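Local coordinates for regulatory protein of LacI family (Chloroflexus aggregans, PDB 3BBL) that probably regulates transcription as a LacI-family DNA-binding protein, with a periplasmic-binding-protein-like part that is likely to sense a small effector, at residues Y9-T14 with Q25-M30; P89-G94 with D101-D106; A116-I121 with L148-T153; R127-A132 with T190-L195; P235-R240 with L274-S279. All blocks are in the same frame, centred on the assembly; numbering follows the deposited sequence.

Contact 1 (Y9-T14 with Q25-M30); sequences YSWTQT and QFLSSM. With EDO (1,2-ethanediol), chain B.
The start of a beta-alpha unit brings Tyr9, last residue of strand 6-9, against Phe26, Leu27 and Met30 of the following helix, in a subdomain of the periplasmic-binding-protein fold. Met30, a selenomethionine, lays its methyl over the centre of the Tyr9 ring: CE stands 3.7 Å from the ring centroid, 14° off the normal, a CH-pi contact. The selenium behind it, 5.2 Å from that centroid, makes this a Met-aromatic pair. A flexible side chain suits the place, because its bend at chi3 (-62°) turns CE onto the ring. Phe26 meets the hydroxyl end of the tyrosine, with CD2 3.6 Å from Tyr9 OH, and the ring planes are inclined at 58°. Tyrosine is apt here, since its ring packs against apolar side chains while OH hydrogen-bonds Ser71 OG. Leu27 forks between two rings: CD1 lies 4.2 Å from Tyr9 CD2, and Leu27 CD2 lies 4.1 Å from Trp11 CZ3. A 1,2-ethanediol rests over a face of the indole, its O2 accepting from Trp11 N. Trp11 NE1 hydrogen-bonds Ser28 OG of the second subunit. Val41 of strand 40-43 and Val69 of strand 67-70 border Tyr9 and Met30; helix 243-258 packs on Phe26 and Met30.

Contact 2 (P89-G94 with D101-D106); sequences PFVAFG and DFAWVD
Phe102, in the loop leading into strand 104-107, brings a ring corner against Ala92 CB, where the small methyl leaves a shallow place on strand 90-93. Its CE1 lies 3.6 Å from Ala92 CB, and a residue no larger than alanine lets the ring settle so close to the backbone. Phe90 CZ touches the root of the same side chain, 3.8 Å from Phe102 CB, with the two side chains crossing at about a right angle. Ala103 is small as well, and Ala103 CB lies 3.8 Å from Phe90 O. Branched valines suit the flank away from Ala92: Val91 CG1 meets Val105 CG2 at 4.1 Å. The backbones, adjacent parallel strands of the central sheet in the first half of a periplasmic-binding-protein-like fold, join through Ala92, whose N donates to Ala103 O at 3.1 Å and whose O accepts from Val105 N at 2.9 Å. Further on, Val105 O lies in the plane of the Phe93 ring at its edge, 3.2 Å from CD2. Gly94, at backbone angles that favour glycine, brings CA within 3.4 Å of Asp106 OD2, a carboxylate oxygen salt-bridged to Arg95 and Arg138. Strands 67-70 and 267-275 flank this pair in the sheet; helix 78-85 packs on Phe90 and Phe102, and helix 243-258 on Val91, Phe93 and Ala103.

Contact 3 (A116-I121 with L148-T153); sequences AVEYLI and LEAMQT
Val117 CG1 rests on the methyl of Ala150, 3.5 Å from its CB, where segments 116-121 and 148-153 meet. Ala150 is small enough to let the backbones come near, its CA only 6.0 Å from Glu118 CA, while the segment axes pass 9.0 Å apart at 34°. The same Val117 CG1, anti to its backbone N (chi1 -179°), also reaches Met151 SE at 3.7 Å. Bends at chi2 and chi3 fold this selenomethionine compactly; a flexible chain can fold in this way beside Val117 and Ile128. Ile121 adds its tip, with CD1 3.8 Å from Ala150 O, and the aliphatic part of Glu118 borders the alanine from the exposed side. Farther out, Ile128 of strand 128-132 touches both Ile121 and Met151. Glu149 is salt-bridged to Arg114, joining the two helices beyond the apolar patch, and Thr153 OG1 donates to Glu149 O at 2.9 Å, sharing that acceptor with Thr153 N from the opposite face. Between the segments no hydrogen bond forms, so their attraction rests on dispersion and on burying apolar surface.

Contact 4 (R127-A132 with T190-L195); sequences RIAILA and TAIMTL
Arg127 O is gripped by two backbone donors at the N-terminal start of a parallel strand pair: Thr190 N approaches in the carbonyl plane at 2.8 Å, and Ala191 N adds a weak bond at 3.3 Å. Thr190 CG2 lies over a face of the Arg127 guanidinium, 3.6 Å from NH2, while Arg127 NE binds Arg188 O and Thr190 OG1 binds His125. The ladder continues through Ala129, whose N donates to Ala191 O and whose O accepts from Met193 N, to Leu131, whose N reaches Met193 O at 2.8 Å. Ile130 shares its face of the sheet with Ile128, Ala191 and Met193, the last three touching helix 109-123; Ile130 CG1 runs beside Met193 CG at 4.1 Å. On the other face Leu131 CD1 meets Thr194 CG2 at 3.6 Å; Leu131 touches helices 170-181 and 197-209, Thr194 the latter. Beta-branched isoleucine and threonine suit extended strands, and alanines leave room for helices. Parallel strands with helices on both faces typify the three-layer alpha/beta/alpha sandwich of periplasmic-binding-protein-like domains.

Contact 5 (P235-R240 with L274-S279); sequences PLSSVR and LIIRAS. With EDO (1,2-ethanediol), chain C.
Ser238 and Ile275 form an antiparallel hydrogen-bonded pair, with Ser238 N donating to Ile275 O at 3.0 Å and Ile275 N to Ser238 O at 2.8 Å. Beyond it the side chain of Ser237 takes over: OG, anti to its own carbonyl carbon (chi1 -82°), accepts from Arg277 N at 2.8 Å in a nearly straight bond (168°). A short serine suits this spot, since its hydroxyl reaches the N-H of Arg277 just past the end of strand 267-275, where the ladder of backbone bonds has stopped. Arg277 stretches from CG to NE and sends NH1 to Leu236 O at 2.8 Å, with the oxygen close to the guanidinium plane. Its methylenes pass Pro235, whose CB is 3.9 Å from Arg277 CD. In this periplasmic-binding-protein type of fold, strand 267-275 runs parallel to strand 104-107 and antiparallel to strand 237-240, the one antiparallel junction in the sheet. Ile275 packs on both guanidinium groups, CD1 over the centre of Arg240's and CG2 over that of Arg277's. Those groups approach to 3.8 Å between Arg240 NH2 and Arg277 NH2, and Asp225, salt-bridged to both, probably offsets their repulsion. On the other face Val239 CG2 is 4.2 Å from Leu274 CD1, and helix 109-123 packs on the leucine. A 1,2-ethanediol takes the N-H of Ser237 through O2 and also bonds Ile220 O.

From the N terminus, contact 1 closes a short loop between strand 6-9 and helix 23-36, and contact 2 closes another between strands 90-93 and 104-107. The two touch where Phe26 packs on Phe93, and both belong to the part of the fold that comes first in the chain. From helix 109-123 onward contacts 3 and 4 cross, their segments alternating along the chain, so that helix pair and strand pair interlock; Ala116 against Met193 is one of their junctions. Contact 5 closes the last loop and touches both, through Tyr119 with Ile276 and Met193 with Val239. Its strand 267-275 neighbours strand 104-107 of contact 2, linking the two parts.

Contact 1 (Y9-T14 with Q25-M30)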
# COMPACT_ATOMS: atom_id res chain seq x y z
N TYR A 9 7.77 17.31 2.70
CA TYR A 9 7.51 16.03 3.34
C TYR A 9 8.41 14.94 2.77
O TYR A 9 8.82 15.00 1.61
CB TYR A 9 6.04 15.62 3.17
CG TYR A 9 5.70 14.31 3.85
CD1 TYR A 9 5.90 14.14 5.22
CD2 TYR A 9 5.26 13.20 3.11
CE1 TYR A 9 5.67 12.92 5.84
CE2 TYR A 9 5.03 11.97 3.72
CZ TYR A 9 5.24 11.84 5.09
OH TYR A 9 5.07 10.61 5.71
N SER A 10 8.72 13.96 3.60
CA SER A 10 9.55 12.84 3.17
C SER A 10 9.15 11.62 3.99
O SER A 10 8.68 11.75 5.12
CB SER A 10 11.04 13.14 3.39
OG SER A 10 11.35 13.22 4.77
N TRP A 11 9.32 10.43 3.42
CA TRP A 11 8.97 9.22 4.14
C TRP A 11 10.05 8.17 4.01
O TRP A 11 10.76 8.11 3.00
CB TRP A 11 7.62 8.67 3.64
CG TRP A 11 7.58 8.40 2.17
CD1 TRP A 11 7.78 7.19 1.55
CD2 TRP A 11 7.26 9.33 1.13
NE1 TRP A 11 7.60 7.32 0.19
CE2 TRP A 11 7.28 8.62 -0.09
CE3 TRP A 11 6.96 10.70 1.12
CZ2 TRP A 11 7.01 9.24 -1.32
CZ3 TRP A 11 6.69 11.31 -0.10
CH2 TRP A 11 6.71 10.58 -1.30
N THR A 12 10.18 7.36 5.05
CA THR A 12 11.18 6.30 5.08
C THR A 12 10.84 5.25 4.03
O THR A 12 9.68 5.04 3.69
CB THR A 12 11.26 5.64 6.46
OG1 THR A 12 12.36 4.74 6.49
CG2 THR A 12 9.99 4.90 6.77
N GLN A 13 11.87 4.60 3.51
CA GLN A 13 11.70 3.59 2.48
C GLN A 13 10.92 2.39 3.02
O GLN A 13 11.31 1.80 4.03
CB GLN A 13 13.06 3.13 1.98
CG GLN A 13 13.00 2.20 0.79
CD GLN A 13 14.34 1.53 0.52
OE1 GLN A 13 15.37 2.19 0.42
NE2 GLN A 13 14.32 0.20 0.40
N THR A 14 9.83 2.04 2.35
CA THR A 14 9.02 0.91 2.78
C THR A 14 9.77 -0.39 2.54
O THR A 14 10.20 -0.67 1.42
CB THR A 14 7.69 0.83 2.01
OG1 THR A 14 7.03 2.10 2.06
CG2 THR A 14 6.79 -0.22 2.62
N GLN A 25 -2.72 6.85 2.32
CA GLN A 25 -3.73 7.51 3.16
C GLN A 25 -3.24 8.86 3.67
O GLN A 25 -3.95 9.87 3.58
CB GLN A 25 -4.08 6.64 4.37
CG GLN A 25 -4.82 5.36 4.07
CD GLN A 25 -5.10 4.55 5.33
OE1 GLN A 25 -4.18 4.17 6.06
NE2 GLN A 25 -6.37 4.29 5.59
N PHE A 26 -2.03 8.87 4.20
CA PHE A 26 -1.42 10.07 4.76
C PHE A 26 -1.13 11.18 3.75
O PHE A 26 -1.58 12.31 3.91
CB PHE A 26 -0.13 9.68 5.48
CG PHE A 26 0.36 10.72 6.43
CD1 PHE A 26 -0.38 11.07 7.55
CD2 PHE A 26 1.59 11.35 6.22
CE1 PHE A 26 0.08 12.04 8.45
CE2 PHE A 26 2.06 12.32 7.10
CZ PHE A 26 1.30 12.66 8.23
N LEU A 27 -0.38 10.85 2.70
CA LEU A 27 -0.02 11.83 1.69
C LEU A 27 -1.22 12.31 0.88
O LEU A 27 -1.36 13.51 0.62
CB LEU A 27 1.06 11.28 0.76
CG LEU A 27 1.60 12.24 -0.30
CD1 LEU A 27 2.14 13.52 0.35
CD2 LEU A 27 2.69 11.55 -1.09
N SER A 28 -2.09 11.39 0.47
CA SER A 28 -3.27 11.79 -0.30
C SER A 28 -4.06 12.80 0.51
O SER A 28 -4.46 13.84 0.00
CB SER A 28 -4.15 10.58 -0.61
OG SER A 28 -3.51 9.70 -1.52
N SER A 29 -4.27 12.48 1.78
CA SER A 29 -5.00 13.35 2.67
C SER A 29 -4.34 14.71 2.82
O SER A 29 -5.02 15.74 2.79
CB SER A 29 -5.13 12.68 4.04
OG SER A 29 -5.77 13.54 4.96
N MSE A 30 -3.01 14.74 2.97
CA MSE A 30 -2.32 16.02 3.10
C MSE A 30 -2.43 16.83 1.81
O MSE A 30 -2.72 18.03 1.84
CB MSE A 30 -0.84 15.82 3.48
CG MSE A 30 -0.68 15.32 4.89
SE MSE A 30 1.10 15.66 5.68
CE MSE A 30 2.12 14.60 4.42
C1 EDO B . 11.70 9.31 -1.19
O1 EDO B . 12.77 9.02 -0.29
C2 EDO B . 10.51 9.90 -0.42
O2 EDO B . 10.92 10.44 0.85

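Contact 2 (P89-G94 with D101-D106)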
# COMPACT_ATOMS: atom_id res chain seq x y z
N PRO A 89 9.23 26.39 11.03
CA PRO A 89 7.93 25.72 11.18
C PRO A 89 7.92 24.24 10.79
O PRO A 89 8.43 23.86 9.73
CB PRO A 89 7.00 26.54 10.28
CG PRO A 89 7.67 27.88 10.22
CD PRO A 89 9.12 27.52 10.10
N PHE A 90 7.33 23.42 11.64
CA PHE A 90 7.23 21.99 11.37
C PHE A 90 6.28 21.33 12.33
O PHE A 90 6.06 21.81 13.44
CB PHE A 90 8.61 21.33 11.47
CG PHE A 90 9.05 21.02 12.88
CD1 PHE A 90 8.68 19.83 13.50
CD2 PHE A 90 9.85 21.92 13.58
CE1 PHE A 90 9.11 19.53 14.80
CE2 PHE A 90 10.28 21.64 14.88
CZ PHE A 90 9.91 20.44 15.49
N VAL A 91 5.68 20.24 11.88
CA VAL A 91 4.77 19.45 12.69
C VAL A 91 5.25 18.02 12.56
O VAL A 91 5.51 17.55 11.45
CB VAL A 91 3.32 19.53 12.18
CG1 VAL A 91 2.47 18.49 12.89
CG2 VAL A 91 2.75 20.91 12.44
N ALA A 92 5.41 17.34 13.68
CA ALA A 92 5.85 15.96 13.65
C ALA A 92 4.65 15.03 13.79
O ALA A 92 3.76 15.28 14.60
CB ALA A 92 6.84 15.69 14.77
N PHE A 93 4.60 14.00 12.96
CA PHE A 93 3.53 13.01 13.05
C PHE A 93 4.12 11.92 13.93
O PHE A 93 4.71 10.96 13.44
CB PHE A 93 3.19 12.43 11.67
CG PHE A 93 2.16 11.33 11.71
CD1 PHE A 93 2.10 10.38 10.69
CD2 PHE A 93 1.23 11.25 12.74
CE1 PHE A 93 1.15 9.37 10.71
CE2 PHE A 93 0.27 10.23 12.77
CZ PHE A 93 0.23 9.29 11.75
N GLY A 94 3.98 12.09 15.24
CA GLY A 94 4.52 11.13 16.19
C GLY A 94 5.39 11.84 17.21
O GLY A 94 6.20 12.69 16.86
N ASP A 101 9.58 19.51 23.89
CA ASP A 101 8.48 20.31 23.36
C ASP A 101 8.54 20.75 21.90
O ASP A 101 9.57 21.21 21.41
CB ASP A 101 8.29 21.55 24.23
CG ASP A 101 7.16 22.45 23.74
OD1 ASP A 101 6.02 21.95 23.64
OD2 ASP A 101 7.43 23.64 23.45
N PHE A 102 7.41 20.60 21.21
CA PHE A 102 7.25 20.97 19.81
C PHE A 102 5.84 20.61 19.34
O PHE A 102 5.10 19.95 20.06
CB PHE A 102 8.30 20.28 18.93
CG PHE A 102 8.28 18.78 19.02
CD1 PHE A 102 7.51 18.03 18.15
CD2 PHE A 102 9.04 18.12 19.98
CE1 PHE A 102 7.50 16.64 18.22
CE2 PHE A 102 9.04 16.74 20.07
CZ PHE A 102 8.27 15.99 19.19
N ALA A 103 5.47 21.06 18.14
CA ALA A 103 4.15 20.77 17.60
C ALA A 103 4.07 19.35 17.03
O ALA A 103 4.95 18.92 16.30
CB ALA A 103 3.79 21.78 16.52
N TRP A 104 3.00 18.63 17.37
CA TRP A 104 2.83 17.28 16.86
C TRP A 104 1.42 16.73 16.85
O TRP A 104 0.53 17.19 17.58
CB TRP A 104 3.73 16.29 17.62
CG TRP A 104 3.54 16.22 19.13
CD1 TRP A 104 4.38 16.72 20.08
CD2 TRP A 104 2.47 15.57 19.85
NE1 TRP A 104 3.91 16.42 21.34
CE2 TRP A 104 2.74 15.72 21.23
CE3 TRP A 104 1.31 14.88 19.45
CZ2 TRP A 104 1.90 15.20 22.22
CZ3 TRP A 104 0.47 14.37 20.45
CH2 TRP A 104 0.78 14.53 21.81
N VAL A 105 1.24 15.75 15.98
CA VAL A 105 -0.01 15.02 15.83
C VAL A 105 0.43 13.56 15.96
O VAL A 105 1.43 13.16 15.36
CB VAL A 105 -0.65 15.23 14.45
CG1 VAL A 105 -1.90 14.36 14.33
CG2 VAL A 105 -1.00 16.70 14.24
N ASP A 106 -0.31 12.78 16.74
CA ASP A 106 0.03 11.38 16.92
C ASP A 106 -1.19 10.54 17.24
O ASP A 106 -2.23 11.05 17.64
CB ASP A 106 1.06 11.22 18.04
CG ASP A 106 1.83 9.91 17.93
OD1 ASP A 106 1.47 9.08 17.08
OD2 ASP A 106 2.79 9.72 18.69

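Contact 3 (A116-I121 with L148-T153)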
# COMPACT_ATOMS: atom_id res chain seq x y z
N ALA A 116 -7.59 -3.49 22.70
CA ALA A 116 -7.54 -4.82 22.12
C ALA A 116 -7.44 -5.86 23.23
O ALA A 116 -8.19 -6.84 23.23
CB ALA A 116 -6.34 -4.94 21.17
N VAL A 117 -6.53 -5.65 24.17
CA VAL A 117 -6.36 -6.59 25.26
C VAL A 117 -7.61 -6.68 26.14
O VAL A 117 -8.00 -7.77 26.54
CB VAL A 117 -5.13 -6.24 26.13
CG1 VAL A 117 -4.98 -7.25 27.25
CG2 VAL A 117 -3.89 -6.25 25.27
N GLU A 118 -8.24 -5.55 26.42
CA GLU A 118 -9.46 -5.55 27.23
C GLU A 118 -10.52 -6.41 26.56
O GLU A 118 -11.26 -7.14 27.21
CB GLU A 118 -10.01 -4.13 27.41
CG GLU A 118 -9.09 -3.22 28.21
CD GLU A 118 -9.61 -1.80 28.31
OE1 GLU A 118 -10.28 -1.35 27.36
OE2 GLU A 118 -9.34 -1.14 29.33
N TYR A 119 -10.58 -6.32 25.24
CA TYR A 119 -11.53 -7.10 24.47
C TYR A 119 -11.26 -8.60 24.65
O TYR A 119 -12.17 -9.38 24.89
CB TYR A 119 -11.46 -6.74 22.99
CG TYR A 119 -12.45 -7.53 22.16
CD1 TYR A 119 -13.78 -7.14 22.07
CD2 TYR A 119 -12.06 -8.72 21.54
CE1 TYR A 119 -14.71 -7.92 21.38
CE2 TYR A 119 -12.98 -9.50 20.85
CZ TYR A 119 -14.30 -9.10 20.78
OH TYR A 119 -15.20 -9.90 20.11
N LEU A 120 -9.99 -8.99 24.53
CA LEU A 120 -9.64 -10.39 24.71
C LEU A 120 -10.00 -10.85 26.13
O LEU A 120 -10.58 -11.91 26.31
CB LEU A 120 -8.16 -10.60 24.40
CG LEU A 120 -7.80 -10.40 22.93
CD1 LEU A 120 -6.29 -10.36 22.77
CD2 LEU A 120 -8.41 -11.52 22.08
N ILE A 121 -9.68 -10.04 27.12
CA ILE A 121 -10.00 -10.39 28.50
C ILE A 121 -11.52 -10.54 28.66
O ILE A 121 -11.99 -11.38 29.42
CB ILE A 121 -9.47 -9.31 29.48
CG1 ILE A 121 -7.95 -9.32 29.45
CG2 ILE A 121 -10.01 -9.55 30.87
CD1 ILE A 121 -7.32 -8.22 30.26
N LEU A 148 0.53 -3.93 28.84
CA LEU A 148 0.90 -4.02 30.24
C LEU A 148 -0.20 -3.45 31.13
O LEU A 148 -0.56 -4.05 32.15
CB LEU A 148 2.21 -3.28 30.50
CG LEU A 148 3.40 -3.80 29.69
CD1 LEU A 148 4.62 -2.93 29.96
CD2 LEU A 148 3.68 -5.25 30.03
N GLU A 149 -0.74 -2.30 30.74
CA GLU A 149 -1.80 -1.66 31.52
C GLU A 149 -3.06 -2.51 31.61
O GLU A 149 -3.63 -2.66 32.68
CB GLU A 149 -2.15 -0.30 30.92
CG GLU A 149 -1.32 0.84 31.45
CD GLU A 149 -1.49 2.12 30.64
OE1 GLU A 149 -2.65 2.46 30.28
OE2 GLU A 149 -0.47 2.79 30.37
N ALA A 150 -3.49 -3.06 30.48
CA ALA A 150 -4.69 -3.88 30.49
C ALA A 150 -4.49 -5.15 31.31
O ALA A 150 -5.36 -5.53 32.09
CB ALA A 150 -5.10 -4.23 29.06
N MSE A 151 -3.34 -5.79 31.15
CA MSE A 151 -3.06 -7.02 31.89
C MSE A 151 -2.99 -6.71 33.39
O MSE A 151 -3.57 -7.42 34.21
CB MSE A 151 -1.75 -7.67 31.40
CG MSE A 151 -1.73 -8.10 29.95
SE MSE A 151 -3.17 -9.46 29.57
CE MSE A 151 -2.06 -11.02 30.11
N GLN A 152 -2.29 -5.64 33.75
CA GLN A 152 -2.16 -5.21 35.13
C GLN A 152 -3.53 -4.91 35.74
O GLN A 152 -3.84 -5.34 36.84
CB GLN A 152 -1.28 -3.96 35.20
CG GLN A 152 -1.24 -3.28 36.55
CD GLN A 152 -0.37 -4.00 37.55
OE1 GLN A 152 0.84 -4.14 37.34
NE2 GLN A 152 -0.98 -4.47 38.64
N THR A 153 -4.35 -4.15 35.02
CA THR A 153 -5.68 -3.80 35.50
C THR A 153 -6.55 -5.04 35.75
O THR A 153 -7.30 -5.08 36.71
CB THR A 153 -6.39 -2.87 34.51
OG1 THR A 153 -5.71 -1.60 34.48
CG2 THR A 153 -7.84 -2.66 34.89

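Contact 4 (R127-A132 with T190-L195)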
# COMPACT_ATOMS: atom_id res chain seq x y z
N ARG A 127 -4.43 -16.20 29.16
CA ARG A 127 -3.04 -16.39 28.77
C ARG A 127 -2.90 -15.67 27.44
O ARG A 127 -3.14 -16.23 26.38
CB ARG A 127 -2.71 -17.88 28.66
CG ARG A 127 -2.85 -18.65 29.99
CD ARG A 127 -2.15 -20.02 29.99
NE ARG A 127 -2.66 -20.95 29.00
CZ ARG A 127 -3.87 -21.51 29.03
NH1 ARG A 127 -4.70 -21.25 30.01
NH2 ARG A 127 -4.24 -22.34 28.06
N ILE A 128 -2.54 -14.39 27.53
CA ILE A 128 -2.40 -13.55 26.36
C ILE A 128 -0.95 -13.13 26.16
O ILE A 128 -0.33 -12.56 27.05
CB ILE A 128 -3.27 -12.28 26.49
CG1 ILE A 128 -4.69 -12.67 26.91
CG2 ILE A 128 -3.26 -11.50 25.18
CD1 ILE A 128 -5.56 -11.51 27.35
N ALA A 129 -0.42 -13.42 24.98
CA ALA A 129 0.95 -13.07 24.68
C ALA A 129 0.98 -11.92 23.68
O ALA A 129 -0.05 -11.56 23.08
CB ALA A 129 1.66 -14.29 24.10
N ILE A 130 2.16 -11.34 23.50
CA ILE A 130 2.32 -10.24 22.56
C ILE A 130 3.64 -10.29 21.79
O ILE A 130 4.70 -10.59 22.35
CB ILE A 130 2.20 -8.87 23.30
CG1 ILE A 130 2.26 -7.72 22.29
CG2 ILE A 130 3.30 -8.75 24.38
CD1 ILE A 130 2.06 -6.35 22.92
N LEU A 131 3.54 -10.03 20.50
CA LEU A 131 4.70 -9.99 19.62
C LEU A 131 5.04 -8.50 19.53
O LEU A 131 4.39 -7.75 18.81
CB LEU A 131 4.34 -10.58 18.26
CG LEU A 131 3.74 -11.99 18.35
CD1 LEU A 131 3.61 -12.58 16.96
CD2 LEU A 131 4.62 -12.87 19.23
N ALA A 132 6.04 -8.09 20.29
CA ALA A 132 6.43 -6.69 20.35
C ALA A 132 7.73 -6.36 19.62
O ALA A 132 8.37 -7.23 19.02
CB ALA A 132 6.54 -6.27 21.81
N THR A 190 -3.66 -18.46 24.75
CA THR A 190 -4.88 -18.65 23.99
C THR A 190 -5.14 -17.45 23.08
O THR A 190 -6.01 -17.48 22.21
CB THR A 190 -6.08 -18.84 24.90
OG1 THR A 190 -6.23 -17.68 25.72
CG2 THR A 190 -5.90 -20.07 25.77
N ALA A 191 -4.39 -16.38 23.28
CA ALA A 191 -4.54 -15.20 22.46
C ALA A 191 -3.21 -14.48 22.27
O ALA A 191 -2.37 -14.44 23.17
CB ALA A 191 -5.58 -14.26 23.07
N ILE A 192 -3.02 -13.92 21.08
CA ILE A 192 -1.80 -13.21 20.75
C ILE A 192 -2.08 -11.85 20.13
O ILE A 192 -2.84 -11.72 19.18
CB ILE A 192 -0.93 -14.04 19.77
CG1 ILE A 192 -0.44 -15.30 20.47
CG2 ILE A 192 0.26 -13.22 19.29
CD1 ILE A 192 0.38 -16.23 19.60
N MSE A 193 -1.46 -10.82 20.70
CA MSE A 193 -1.57 -9.45 20.23
C MSE A 193 -0.26 -9.17 19.47
O MSE A 193 0.82 -9.51 19.95
CB MSE A 193 -1.71 -8.51 21.44
CG MSE A 193 -1.61 -7.03 21.17
SE MSE A 193 -3.32 -6.26 20.63
CE MSE A 193 -2.76 -5.45 18.93
N THR A 194 -0.33 -8.57 18.28
CA THR A 194 0.89 -8.27 17.53
C THR A 194 1.01 -6.76 17.28
O THR A 194 -0.00 -6.05 17.24
CB THR A 194 0.94 -9.02 16.18
OG1 THR A 194 -0.08 -8.53 15.30
CG2 THR A 194 0.73 -10.50 16.40
N LEU A 195 2.23 -6.26 17.11
CA LEU A 195 2.39 -4.82 16.89
C LEU A 195 2.15 -4.30 15.48
O LEU A 195 2.20 -3.09 15.26
CB LEU A 195 3.74 -4.33 17.42
CG LEU A 195 3.84 -4.42 18.95
CD1 LEU A 195 4.88 -3.42 19.46
CD2 LEU A 195 2.50 -4.15 19.60

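Contact 5 (P235-R240 with L274-S279)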
# COMPACT_ATOMS: atom_id res chain seq x y z
N PRO A 235 -11.03 -13.67 8.85
CA PRO A 235 -10.60 -12.28 8.61
C PRO A 235 -9.91 -11.82 9.90
O PRO A 235 -10.33 -12.20 10.99
CB PRO A 235 -11.92 -11.56 8.32
CG PRO A 235 -12.92 -12.37 9.09
CD PRO A 235 -12.49 -13.79 8.82
N LEU A 236 -8.86 -11.03 9.77
CA LEU A 236 -8.10 -10.58 10.92
C LEU A 236 -8.61 -9.34 11.64
O LEU A 236 -8.85 -8.31 11.03
CB LEU A 236 -6.65 -10.35 10.50
CG LEU A 236 -5.69 -9.83 11.58
CD1 LEU A 236 -5.48 -10.91 12.65
CD2 LEU A 236 -4.37 -9.44 10.94
N SER A 237 -8.78 -9.46 12.95
CA SER A 237 -9.19 -8.33 13.77
C SER A 237 -7.91 -7.51 13.96
O SER A 237 -6.82 -8.07 14.11
CB SER A 237 -9.71 -8.80 15.12
OG SER A 237 -11.06 -9.20 15.00
N SER A 238 -8.05 -6.19 13.93
CA SER A 238 -6.88 -5.33 14.04
C SER A 238 -7.22 -3.94 14.54
O SER A 238 -8.38 -3.54 14.53
CB SER A 238 -6.22 -5.21 12.67
OG SER A 238 -4.98 -4.55 12.74
N VAL A 239 -6.20 -3.21 14.98
CA VAL A 239 -6.38 -1.85 15.45
C VAL A 239 -6.17 -0.89 14.28
O VAL A 239 -5.11 -0.86 13.67
CB VAL A 239 -5.36 -1.49 16.55
CG1 VAL A 239 -5.60 -0.06 17.02
CG2 VAL A 239 -5.48 -2.46 17.71
N ARG A 240 -7.21 -0.12 13.97
CA ARG A 240 -7.14 0.85 12.87
C ARG A 240 -6.78 2.23 13.40
O ARG A 240 -7.31 2.68 14.43
CB ARG A 240 -8.47 0.93 12.15
CG ARG A 240 -8.49 1.91 10.99
CD ARG A 240 -9.88 2.00 10.40
NE ARG A 240 -10.29 0.71 9.85
CZ ARG A 240 -11.55 0.39 9.59
NH1 ARG A 240 -12.53 1.25 9.83
NH2 ARG A 240 -11.84 -0.80 9.08
N LEU A 274 -10.65 -0.19 17.47
CA LEU A 274 -10.45 -1.62 17.42
C LEU A 274 -11.44 -2.17 16.42
O LEU A 274 -12.62 -1.86 16.48
CB LEU A 274 -10.69 -2.25 18.80
CG LEU A 274 -10.62 -3.78 18.87
CD1 LEU A 274 -9.24 -4.26 18.46
CD2 LEU A 274 -10.95 -4.25 20.28
N ILE A 275 -10.96 -2.96 15.46
CA ILE A 275 -11.84 -3.55 14.46
C ILE A 275 -11.95 -5.05 14.68
O ILE A 275 -11.01 -5.80 14.40
CB ILE A 275 -11.31 -3.31 13.03
CG1 ILE A 275 -10.94 -1.84 12.84
CG2 ILE A 275 -12.36 -3.72 12.02
CD1 ILE A 275 -12.08 -0.88 13.12
N ILE A 276 -13.09 -5.49 15.20
CA ILE A 276 -13.33 -6.90 15.45
C ILE A 276 -14.05 -7.53 14.27
O ILE A 276 -15.14 -7.10 13.88
CB ILE A 276 -14.20 -7.11 16.71
CG1 ILE A 276 -13.51 -6.52 17.93
CG2 ILE A 276 -14.45 -8.60 16.92
CD1 ILE A 276 -12.21 -7.20 18.28
N ARG A 277 -13.43 -8.56 13.70
CA ARG A 277 -14.01 -9.23 12.55
C ARG A 277 -14.39 -10.68 12.85
O ARG A 277 -13.67 -11.39 13.54
CB ARG A 277 -13.03 -9.18 11.38
CG ARG A 277 -12.66 -7.79 10.92
CD ARG A 277 -11.91 -7.83 9.59
NE ARG A 277 -11.81 -6.51 8.98
CZ ARG A 277 -10.81 -5.65 9.16
NH1 ARG A 277 -9.79 -5.96 9.95
NH2 ARG A 277 -10.84 -4.47 8.57
N ALA A 278 -15.54 -11.10 12.31
CA ALA A 278 -16.04 -12.46 12.48
C ALA A 278 -16.26 -13.03 11.08
O ALA A 278 -15.95 -12.36 10.10
CB ALA A 278 -17.34 -12.44 13.26
N SER A 279 -16.78 -14.26 10.99
CA SER A 279 -17.03 -14.93 9.70
C SER A 279 -17.20 -14.02 8.46
O SER A 279 -16.74 -14.36 7.37
CB SER A 279 -18.25 -15.86 9.84
OG SER A 279 -19.31 -15.23 10.54
C1 EDO C . -8.82 -14.30 15.12
O1 EDO C . -8.76 -14.07 16.54
C2 EDO C . -9.36 -13.07 14.39
O2 EDO C . -8.30 -12.18 14.06